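Local atomic coordinates of nicastrin (Dictyostelium purpureum, PDB entry 4R12), a protein that probably serves as an essential subunit of gamma-secretase, the complex that cleaves integral membrane proteins such as Notch receptors within the membrane. Residues A[110-115]-A[377-382]; A[279-284]-A[544-549]; A[430-435]-A[448-453]. All blocks are in the same frame, centred on the assembly; numbering follows the deposited sequence.

How the contacts relate
All three contacts are largely buried, but they differ in what they join. Contact 1 brings a loop of the small lobe against a loop of the large lobe, through a proline, a tyrosine and one shared water. Contact 2, about 23 Å away between centres, sets helix 276-287 against strand 542-548 and is the most polar and aromatic, with two direct side-chain hydrogen bonds. Contact 3, nested in the chain loop that contact 2 closes, lies farthest from the chain centre, at about 23 Å from centre to centre; it too has a bridging water but is mainly aliphatic, two of its five touching residues being partly exposed. None of the three touches another.

Contact 1. Residues A[110-115]-A[377-382]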
loop_
_atom_site.group_PDB
_atom_site.type_symbol
_atom_site.label_atom_id
_atom_site.label_comp_id
_atom_site.label_asym_id
_atom_site.label_seq_id
_atom_site.Cartn_x
_atom_site.Cartn_y
_atom_site.Cartn_z
ATOM N N SER A 110 0.118 -7.909 -11.834
ATOM C CA SER A 110 0.670 -7.790 -13.188
ATOM C C SER A 110 2.117 -8.303 -13.298
ATOM O O SER A 110 2.855 -8.283 -12.315
ATOM C CB SER A 110 0.608 -6.325 -13.633
ATOM O OG SER A 110 1.359 -6.108 -14.810
ATOM N N ARG A 111 2.517 -8.736 -14.497
ATOM C CA ARG A 111 3.904 -9.145 -14.756
ATOM C C ARG A 111 4.870 -7.963 -14.677
ATOM O O ARG A 111 6.065 -8.136 -14.425
ATOM C CB ARG A 111 4.034 -9.802 -16.138
ATOM C CG ARG A 111 3.210 -11.075 -16.359
ATOM C CD ARG A 111 3.989 -12.325 -15.966
ATOM N NE ARG A 111 3.292 -13.569 -16.295
ATOM C CZ ARG A 111 3.519 -14.306 -17.385
ATOM N NH1 ARG A 111 4.420 -13.929 -18.278
ATOM N NH2 ARG A 111 2.830 -15.424 -17.589
ATOM N N TYR A 112 4.353 -6.767 -14.938
ATOM C CA TYR A 112 5.121 -5.533 -14.794
ATOM C C TYR A 112 4.165 -4.488 -14.233
ATOM O O TYR A 112 3.498 -3.778 -14.980
ATOM C CB TYR A 112 5.735 -5.109 -16.145
ATOM C CG TYR A 112 6.700 -3.926 -16.140
ATOM C CD1 TYR A 112 6.531 -2.847 -15.270
ATOM C CD2 TYR A 112 7.768 -3.878 -17.031
ATOM C CE1 TYR A 112 7.389 -1.770 -15.281
ATOM C CE2 TYR A 112 8.644 -2.802 -17.045
ATOM C CZ TYR A 112 8.445 -1.748 -16.174
ATOM O OH TYR A 112 9.304 -0.668 -16.186
ATOM N N PRO A 113 4.079 -4.406 -12.891
ATOM C CA PRO A 113 3.168 -3.454 -12.240
ATOM C C PRO A 113 3.408 -2.014 -12.692
ATOM O O PRO A 113 4.562 -1.570 -12.742
ATOM C CB PRO A 113 3.495 -3.616 -10.739
ATOM C CG PRO A 113 4.041 -5.013 -10.628
ATOM C CD PRO A 113 4.833 -5.213 -11.918
ATOM N N ASN A 114 2.334 -1.320 -13.048
ATOM C CA ASN A 114 2.384 0.085 -13.432
ATOM C C ASN A 114 3.220 0.385 -14.656
ATOM O O ASN A 114 3.655 1.519 -14.823
ATOM C CB ASN A 114 2.915 0.924 -12.273
ATOM C CG ASN A 114 1.886 1.148 -11.212
ATOM O OD1 ASN A 114 0.766 1.547 -11.504
ATOM N ND2 ASN A 114 2.255 0.888 -9.968
ATOM N N LYS A 115 3.460 -0.628 -15.490
ATOM C CA LYS A 115 4.364 -0.492 -16.638
ATOM C C LYS A 115 4.149 0.795 -17.429
ATOM O O LYS A 115 5.094 1.553 -17.674
ATOM C CB LYS A 115 4.213 -1.684 -17.588
ATOM C CG LYS A 115 5.176 -1.615 -18.774
ATOM C CD LYS A 115 4.560 -2.184 -20.042
ATOM C CE LYS A 115 4.703 -3.689 -20.125
ATOM N NZ LYS A 115 4.010 -4.214 -21.348
ATOM N N GLN A 377 20.430 -5.084 -14.502
ATOM C CA GLN A 377 19.369 -4.618 -15.371
ATOM C C GLN A 377 19.641 -3.183 -15.800
ATOM O O GLN A 377 20.232 -2.403 -15.054
ATOM C CB GLN A 377 18.009 -4.749 -14.660
ATOM C CG GLN A 377 17.643 -6.208 -14.337
ATOM C CD GLN A 377 17.746 -7.128 -15.571
ATOM O OE1 GLN A 377 18.604 -8.008 -15.630
ATOM N NE2 GLN A 377 16.864 -6.925 -16.541
ATOM N N THR A 378 19.223 -2.849 -17.018
ATOM C CA THR A 378 19.477 -1.520 -17.565
ATOM C C THR A 378 18.247 -0.623 -17.543
ATOM O O THR A 378 18.277 0.491 -18.073
ATOM C CB THR A 378 20.006 -1.608 -18.996
ATOM O OG1 THR A 378 19.146 -2.450 -19.775
ATOM C CG2 THR A 378 21.406 -2.188 -18.990
ATOM N N GLU A 379 17.165 -1.135 -16.956
ATOM C CA GLU A 379 15.970 -0.354 -16.667
ATOM C C GLU A 379 15.716 -0.395 -15.163
ATOM O O GLU A 379 15.887 -1.443 -14.541
ATOM C CB GLU A 379 14.746 -0.898 -17.415
ATOM C CG GLU A 379 14.843 -0.875 -18.934
ATOM C CD GLU A 379 13.550 -1.340 -19.596
ATOM O OE1 GLU A 379 12.563 -1.600 -18.868
ATOM O OE2 GLU A 379 13.517 -1.452 -20.839
ATOM N N LEU A 380 15.344 0.737 -14.574
ATOM C CA LEU A 380 14.873 0.732 -13.191
ATOM C C LEU A 380 13.622 -0.136 -13.062
ATOM O O LEU A 380 12.848 -0.244 -14.008
ATOM C CB LEU A 380 14.547 2.147 -12.713
ATOM C CG LEU A 380 15.652 3.145 -12.381
ATOM C CD1 LEU A 380 14.990 4.320 -11.717
ATOM C CD2 LEU A 380 16.713 2.545 -11.452
ATOM N N PRO A 381 13.433 -0.773 -11.896
ATOM C CA PRO A 381 12.185 -1.495 -11.627
ATOM C C PRO A 381 11.071 -0.499 -11.346
ATOM O O PRO A 381 11.381 0.669 -11.129
ATOM C CB PRO A 381 12.516 -2.316 -10.377
ATOM C CG PRO A 381 13.535 -1.485 -9.650
ATOM C CD PRO A 381 14.361 -0.818 -10.754
ATOM N N PRO A 382 9.803 -0.942 -11.371
ATOM C CA PRO A 382 8.709 -0.031 -11.020
ATOM C C PRO A 382 8.974 0.641 -9.681
ATOM O O PRO A 382 9.165 -0.051 -8.681
ATOM C CB PRO A 382 7.487 -0.953 -10.928
ATOM C CG PRO A 382 7.833 -2.146 -11.723
ATOM C CD PRO A 382 9.328 -2.311 -11.637
HETATM O O HOH W 1 11.770 -1.642 -16.328
#
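Tyr-112 holds CG anti to its backbone N, beside the carbonyl carbon (chi1 -173°), and the phenol extends from there to residues 379-382, where CG of the Pro-382 ring meets it. That CG lies 3.6 Å from Tyr-112 CE1, and the two side chains cross obliquely. The same proline carbon is 3.5 Å from the carbonyl oxygen Pro-113 O and, more loosely, faces Pro-113 CD, so Pro-382 is packed against both the tyrosine and the residue after it. At the far end of the phenol a single water joins the loops: Tyr-112 OH donates to it at 2.7 Å, and it donates in turn to Glu-379 OE1 at 2.7 Å and to the backbone oxygen Leu-380 O at 2.9 Å. Glu-379 OE1 is also hydrogen-bonded to Ser-123. Residues 112-115 form a type II turn, and Lys-115 CG sits 3.7 Å above the centre of one face of the Tyr-112 ring. Leading into that turn, and sharing Tyr-112 with it, is an ST turn in which Ser-110 OG accepts from Tyr-112 N at 3.1 Å. The contact thus ties the small-lobe loop after strand 90-96 to the large-lobe loop between strand 370-374 and helix 385-389; Tyr-112 also touches Met-386 of that helix, and Leu-380 packs on strand 339-347.

Contact 2. Residues A[279-284]-A[544-549]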
loop_
_atom_site.group_PDB
_atom_site.type_symbol
_atom_site.label_atom_id
_atom_site.label_comp_id
_atom_site.label_asym_id
_atom_site.label_seq_id
_atom_site.Cartn_x
_atom_site.Cartn_y
_atom_site.Cartn_z
ATOM N N GLU A 279 3.415 11.673 -8.270
ATOM C CA GLU A 279 3.121 12.575 -9.389
ATOM C C GLU A 279 2.397 13.854 -8.965
ATOM O O GLU A 279 2.748 14.950 -9.420
ATOM C CB GLU A 279 2.298 11.860 -10.463
ATOM C CG GLU A 279 3.086 10.837 -11.270
ATOM C CD GLU A 279 4.139 11.458 -12.204
ATOM O OE1 GLU A 279 4.267 12.702 -12.268
ATOM O OE2 GLU A 279 4.843 10.682 -12.882
ATOM N N TYR A 280 1.392 13.725 -8.104
ATOM C CA TYR A 280 0.620 14.891 -7.677
ATOM C C TYR A 280 1.507 15.861 -6.897
ATOM O O TYR A 280 1.457 17.062 -7.118
ATOM C CB TYR A 280 -0.579 14.453 -6.835
ATOM C CG TYR A 280 -1.670 15.487 -6.613
ATOM C CD1 TYR A 280 -1.529 16.486 -5.652
ATOM C CD2 TYR A 280 -2.875 15.415 -7.315
ATOM C CE1 TYR A 280 -2.540 17.412 -5.425
ATOM C CE2 TYR A 280 -3.890 16.333 -7.093
ATOM C CZ TYR A 280 -3.718 17.329 -6.146
ATOM O OH TYR A 280 -4.728 18.232 -5.905
ATOM N N PHE A 281 2.328 15.326 -5.996
ATOM C CA PHE A 281 3.215 16.164 -5.195
ATOM C C PHE A 281 4.198 16.920 -6.096
ATOM O O PHE A 281 4.361 18.128 -5.960
ATOM C CB PHE A 281 3.967 15.313 -4.156
ATOM C CG PHE A 281 4.730 16.121 -3.138
ATOM C CD1 PHE A 281 4.065 16.744 -2.093
ATOM C CD2 PHE A 281 6.108 16.241 -3.213
ATOM C CE1 PHE A 281 4.762 17.478 -1.142
ATOM C CE2 PHE A 281 6.817 16.977 -2.261
ATOM C CZ PHE A 281 6.144 17.598 -1.233
ATOM N N ILE A 282 4.841 16.201 -7.015
ATOM C CA ILE A 282 5.770 16.821 -7.974
ATOM C C ILE A 282 5.073 17.891 -8.819
ATOM O O ILE A 282 5.604 18.987 -9.016
ATOM C CB ILE A 282 6.400 15.772 -8.907
ATOM C CG1 ILE A 282 7.394 14.916 -8.127
ATOM C CG2 ILE A 282 7.096 16.443 -10.118
ATOM C CD1 ILE A 282 7.729 13.605 -8.810
ATOM N N ASN A 283 3.877 17.570 -9.304
ATOM C CA ASN A 283 3.103 18.541 -10.067
ATOM C C ASN A 283 2.877 19.826 -9.273
ATOM O O ASN A 283 3.008 20.927 -9.812
ATOM C CB ASN A 283 1.762 17.950 -10.499
ATOM C CG ASN A 283 1.036 18.837 -11.490
ATOM O OD1 ASN A 283 1.562 19.134 -12.556
ATOM N ND2 ASN A 283 -0.176 19.264 -11.144
ATOM N N ASP A 284 2.566 19.687 -7.989
ATOM C CA ASP A 284 2.340 20.858 -7.151
ATOM C C ASP A 284 3.632 21.637 -6.900
ATOM O O ASP A 284 3.635 22.870 -6.910
ATOM C CB ASP A 284 1.689 20.456 -5.823
ATOM C CG ASP A 284 0.168 20.336 -5.935
ATOM O OD1 ASP A 284 -0.365 20.591 -7.037
ATOM O OD2 ASP A 284 -0.491 20.010 -4.926
ATOM N N HIS A 544 3.300 16.757 7.171
ATOM C CA HIS A 544 2.194 17.269 6.360
ATOM C C HIS A 544 1.567 16.209 5.471
ATOM O O HIS A 544 2.266 15.381 4.882
ATOM C CB HIS A 544 2.688 18.443 5.496
ATOM C CG HIS A 544 3.418 19.487 6.284
ATOM N ND1 HIS A 544 2.768 20.441 7.036
ATOM C CD2 HIS A 544 4.743 19.684 6.487
ATOM C CE1 HIS A 544 3.661 21.201 7.648
ATOM N NE2 HIS A 544 4.868 20.763 7.329
ATOM N N LEU A 545 0.245 16.243 5.384
ATOM C CA LEU A 545 -0.473 15.443 4.406
ATOM C C LEU A 545 -0.428 16.090 3.025
ATOM O O LEU A 545 -0.399 17.316 2.916
ATOM C CB LEU A 545 -1.933 15.272 4.830
ATOM C CG LEU A 545 -2.194 14.577 6.168
ATOM C CD1 LEU A 545 -3.649 14.783 6.580
ATOM C CD2 LEU A 545 -1.886 13.096 6.054
ATOM N N HIS A 546 -0.454 15.270 1.978
ATOM C CA HIS A 546 -0.642 15.793 0.624
ATOM C C HIS A 546 -1.515 14.862 -0.225
ATOM O O HIS A 546 -1.383 13.633 -0.138
ATOM C CB HIS A 546 0.697 16.014 -0.083
ATOM C CG HIS A 546 0.622 17.053 -1.155
ATOM N ND1 HIS A 546 0.993 18.364 -0.944
ATOM C CD2 HIS A 546 0.164 16.991 -2.427
ATOM C CE1 HIS A 546 0.791 19.060 -2.050
ATOM N NE2 HIS A 546 0.285 18.251 -2.965
ATOM N N ASN A 547 -2.411 15.453 -1.018
ATOM C CA ASN A 547 -3.270 14.706 -1.935
ATOM C C ASN A 547 -2.500 13.708 -2.810
ATOM O O ASN A 547 -1.460 14.046 -3.376
ATOM C CB ASN A 547 -4.019 15.650 -2.883
ATOM C CG ASN A 547 -5.138 16.430 -2.211
ATOM O OD1 ASN A 547 -5.574 16.126 -1.093
ATOM N ND2 ASN A 547 -5.637 17.428 -2.922
ATOM N N ALA A 548 -3.030 12.497 -2.925
ATOM C CA ALA A 548 -2.519 11.503 -3.860
ATOM C C ALA A 548 -3.690 11.093 -4.742
ATOM O O ALA A 548 -4.569 10.344 -4.316
ATOM C CB ALA A 548 -1.924 10.311 -3.125
ATOM N N LEU A 549 -3.694 11.618 -5.965
ATOM C CA LEU A 549 -4.851 11.575 -6.851
ATOM C C LEU A 549 -4.390 11.760 -8.287
ATOM O O LEU A 549 -3.537 12.602 -8.569
ATOM C CB LEU A 549 -5.870 12.668 -6.479
ATOM C CG LEU A 549 -7.114 12.863 -7.368
ATOM C CD1 LEU A 549 -8.064 11.683 -7.248
ATOM C CD2 LEU A 549 -7.850 14.168 -7.040
#
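A helix packs on a strand here: helix 276-287 of the large lobe lies against strand 542-548, which pairs antiparallel with strand 192-203. The axes of residues 279-284 and 544-548 lie at 110°, and Tyr-280, Phe-281 and His-546 form an aromatic cluster. Phe-281 turns its edge to the imidazole face in a T-shaped pair, CD1 reaching His-546 CG at 3.6 Å with the planes 84° apart. Tyr-280 instead meets His-546 rim to rim, while Asn-547 CB lies over one face of the phenol, 3.8 Å from the ring centroid, a CH-pi contact. The Asn-547 side chain runs beside the tyrosine in the same direction, and ND2 donates to Tyr-280 OH at 3.2 Å, nearly straight at 171° and in the amide plane. Asn-547 OD1 accepts from Gln-198 NE2. At the phenol edge, Leu-549 O lies 3.2 Å from Tyr-280 CD2. His-546 NE2 donates to Asp-284 OD2 at 2.7 Å, meeting it on the anti side and somewhat out of the carboxylate plane. Arg-305 forms a salt bridge to this same OD2, so one carboxylate oxygen serves two donors; the buried carboxylate would probably favour the NE2-protonated imidazole and, with Arg-305 beside it, is likely to remain ionised.

Contact 3. Residues A[430-435]-A[448-453]; sequences IVYILS and ITIDKN
The Tyr-432 ring meets residues 448-450 with its edge: Ile-448 O lies in the ring plane, 3.3 Å from CE1, and Ile-450 CG2 is also near that plane, beside the CB end. Tyr-365, outside the two segments, pairs with the same ring edge-to-face. The setting is a helix-loop-helix connection, in which the chain leaving helix 427-441 turns back and runs as an extended segment, 448-451, against that helix before entering helix 452-463. Asp-451 is the N-cap of the second helix, its OD1 accepting from Phe-454 N.

The fit is mostly aliphatic. Ile-450 CG2 settles on the helix backbone itself, 3.5 Å from Tyr-432 CA, and also touches Tyr-432 CB and Val-431 CG1. Its first torsion (chi1 62°) puts CG1 between the backbone N and the carbonyl carbon, leaving CG2 anti to the carbonyl carbon. Ile-448 also uses CG2, which rests on Ser-435 CB at 3.8 Å, but adds CB, 3.9 Å from Tyr-432 CE1. The two isoleucines thus grip the helix at neighbouring places, Ile-450 on residues 431 and 432 and Ile-448 on 432 and 435. A water bridges the phenol to the extended segment, 2.9 Å from Tyr-432 OH and accepting from Ile-448 N at 2.8 Å. Helix 234-252 packs alongside, touching Leu-434 through Thr-243 and Ser-435, which also meets Ile-448, through Val-247. Within the helix Ser-435 OG donates to Val-431 O at 2.6 Å from above the carbonyl plane, while Ser-435 N reaches that oxygen from the opposite face.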
loop_
_atom_site.group_PDB
_atom_site.type_symbol
_atom_site.label_atom_id
_atom_site.label_comp_id
_atom_site.label_asym_id
_atom_site.label_seq_id
_atom_site.Cartn_x
_atom_site.Cartn_y
_atom_site.Cartn_z
ATOM N N ILE A 430 19.224 -3.374 8.701
ATOM C CA ILE A 430 18.801 -2.433 7.677
ATOM C C ILE A 430 18.501 -1.051 8.290
ATOM O O ILE A 430 18.915 -0.020 7.733
ATOM C CB ILE A 430 17.579 -2.992 6.894
ATOM C CG1 ILE A 430 18.021 -4.230 6.093
ATOM C CG2 ILE A 430 16.988 -1.933 5.959
ATOM C CD1 ILE A 430 16.874 -5.009 5.414
ATOM N N VAL A 431 17.817 -1.018 9.442
ATOM C CA VAL A 431 17.558 0.264 10.099
ATOM C C VAL A 431 18.873 0.946 10.502
ATOM O O VAL A 431 19.065 2.150 10.268
ATOM C CB VAL A 431 16.659 0.109 11.342
ATOM C CG1 VAL A 431 16.487 1.453 12.061
ATOM C CG2 VAL A 431 15.293 -0.453 10.932
ATOM N N TYR A 432 19.783 0.180 11.084
ATOM C CA TYR A 432 21.078 0.739 11.467
ATOM C C TYR A 432 21.844 1.280 10.266
ATOM O O TYR A 432 22.349 2.417 10.287
ATOM C CB TYR A 432 21.944 -0.295 12.192
ATOM C CG TYR A 432 23.312 0.281 12.495
ATOM C CD1 TYR A 432 23.467 1.223 13.505
ATOM C CD2 TYR A 432 24.434 -0.067 11.735
ATOM C CE1 TYR A 432 24.708 1.785 13.791
ATOM C CE2 TYR A 432 25.684 0.497 12.011
ATOM C CZ TYR A 432 25.810 1.428 13.039
ATOM O OH TYR A 432 27.023 2.008 13.334
ATOM N N ILE A 433 21.937 0.468 9.216
ATOM C CA ILE A 433 22.701 0.872 8.048
ATOM C C ILE A 433 22.068 2.101 7.392
ATOM O O ILE A 433 22.772 3.056 7.074
ATOM C CB ILE A 433 22.824 -0.297 7.040
ATOM C CG1 ILE A 433 23.674 -1.409 7.659
ATOM C CG2 ILE A 433 23.436 0.177 5.727
ATOM C CD1 ILE A 433 23.535 -2.760 6.967
ATOM N N LEU A 434 20.745 2.102 7.212
ATOM C CA LEU A 434 20.110 3.241 6.553
ATOM C C LEU A 434 20.175 4.512 7.410
ATOM O O LEU A 434 20.358 5.606 6.878
ATOM C CB LEU A 434 18.653 2.926 6.185
ATOM C CG LEU A 434 18.488 1.906 5.043
ATOM C CD1 LEU A 434 17.013 1.541 4.854
ATOM C CD2 LEU A 434 19.098 2.409 3.703
ATOM N N SER A 435 20.025 4.367 8.725
ATOM C CA SER A 435 20.116 5.520 9.628
ATOM C C SER A 435 21.500 6.164 9.561
ATOM O O SER A 435 21.627 7.375 9.438
ATOM C CB SER A 435 19.824 5.111 11.070
ATOM O OG SER A 435 18.540 4.521 11.185
ATOM N N ILE A 448 25.009 5.969 15.624
ATOM C CA ILE A 448 23.585 5.658 15.679
ATOM C C ILE A 448 23.281 4.521 16.640
ATOM O O ILE A 448 23.903 3.461 16.571
ATOM C CB ILE A 448 23.034 5.246 14.302
ATOM C CG1 ILE A 448 23.187 6.378 13.276
ATOM C CG2 ILE A 448 21.589 4.763 14.440
ATOM C CD1 ILE A 448 22.422 7.607 13.600
ATOM N N THR A 449 22.328 4.738 17.539
ATOM C CA THR A 449 21.736 3.645 18.303
ATOM C C THR A 449 20.320 3.437 17.773
ATOM O O THR A 449 19.510 4.365 17.818
ATOM C CB THR A 449 21.696 3.953 19.813
ATOM O OG1 THR A 449 23.032 4.129 20.301
ATOM C CG2 THR A 449 21.017 2.832 20.598
ATOM N N ILE A 450 20.015 2.261 17.228
ATOM C CA ILE A 450 18.645 2.070 16.734
ATOM C C ILE A 450 17.677 1.903 17.902
ATOM O O ILE A 450 18.042 1.420 18.964
ATOM C CB ILE A 450 18.514 0.874 15.780
ATOM C CG1 ILE A 450 18.863 -0.442 16.476
ATOM C CG2 ILE A 450 19.417 1.076 14.567
ATOM C CD1 ILE A 450 18.555 -1.670 15.616
ATOM N N ASP A 451 16.435 2.322 17.703
ATOM C CA ASP A 451 15.454 2.241 18.766
ATOM C C ASP A 451 14.761 0.882 18.679
ATOM O O ASP A 451 13.757 0.725 17.988
ATOM C CB ASP A 451 14.464 3.405 18.658
ATOM C CG ASP A 451 13.536 3.506 19.858
ATOM O OD1 ASP A 451 13.253 2.470 20.484
ATOM O OD2 ASP A 451 13.078 4.623 20.156
ATOM N N LYS A 452 15.305 -0.094 19.401
ATOM C CA LYS A 452 14.823 -1.468 19.306
ATOM C C LYS A 452 13.444 -1.618 19.924
ATOM O O LYS A 452 12.655 -2.414 19.453
ATOM C CB LYS A 452 15.806 -2.433 19.968
ATOM C CG LYS A 452 17.094 -2.621 19.158
ATOM C CD LYS A 452 18.029 -3.635 19.814
ATOM C CE LYS A 452 19.316 -3.794 18.992
ATOM N NZ LYS A 452 20.266 -4.725 19.641
ATOM N N ASN A 453 13.158 -0.852 20.975
ATOM C CA ASN A 453 11.831 -0.923 21.595
ATOM C C ASN A 453 10.763 -0.545 20.566
ATOM O O ASN A 453 9.746 -1.222 20.422
ATOM C CB ASN A 453 11.738 -0.005 22.824
ATOM C CG ASN A 453 10.399 -0.145 23.562
ATOM O OD1 ASN A 453 10.210 -1.073 24.353
ATOM N ND2 ASN A 453 9.476 0.772 23.302
HETATM O O HOH W 2 26.322 4.848 13.383
#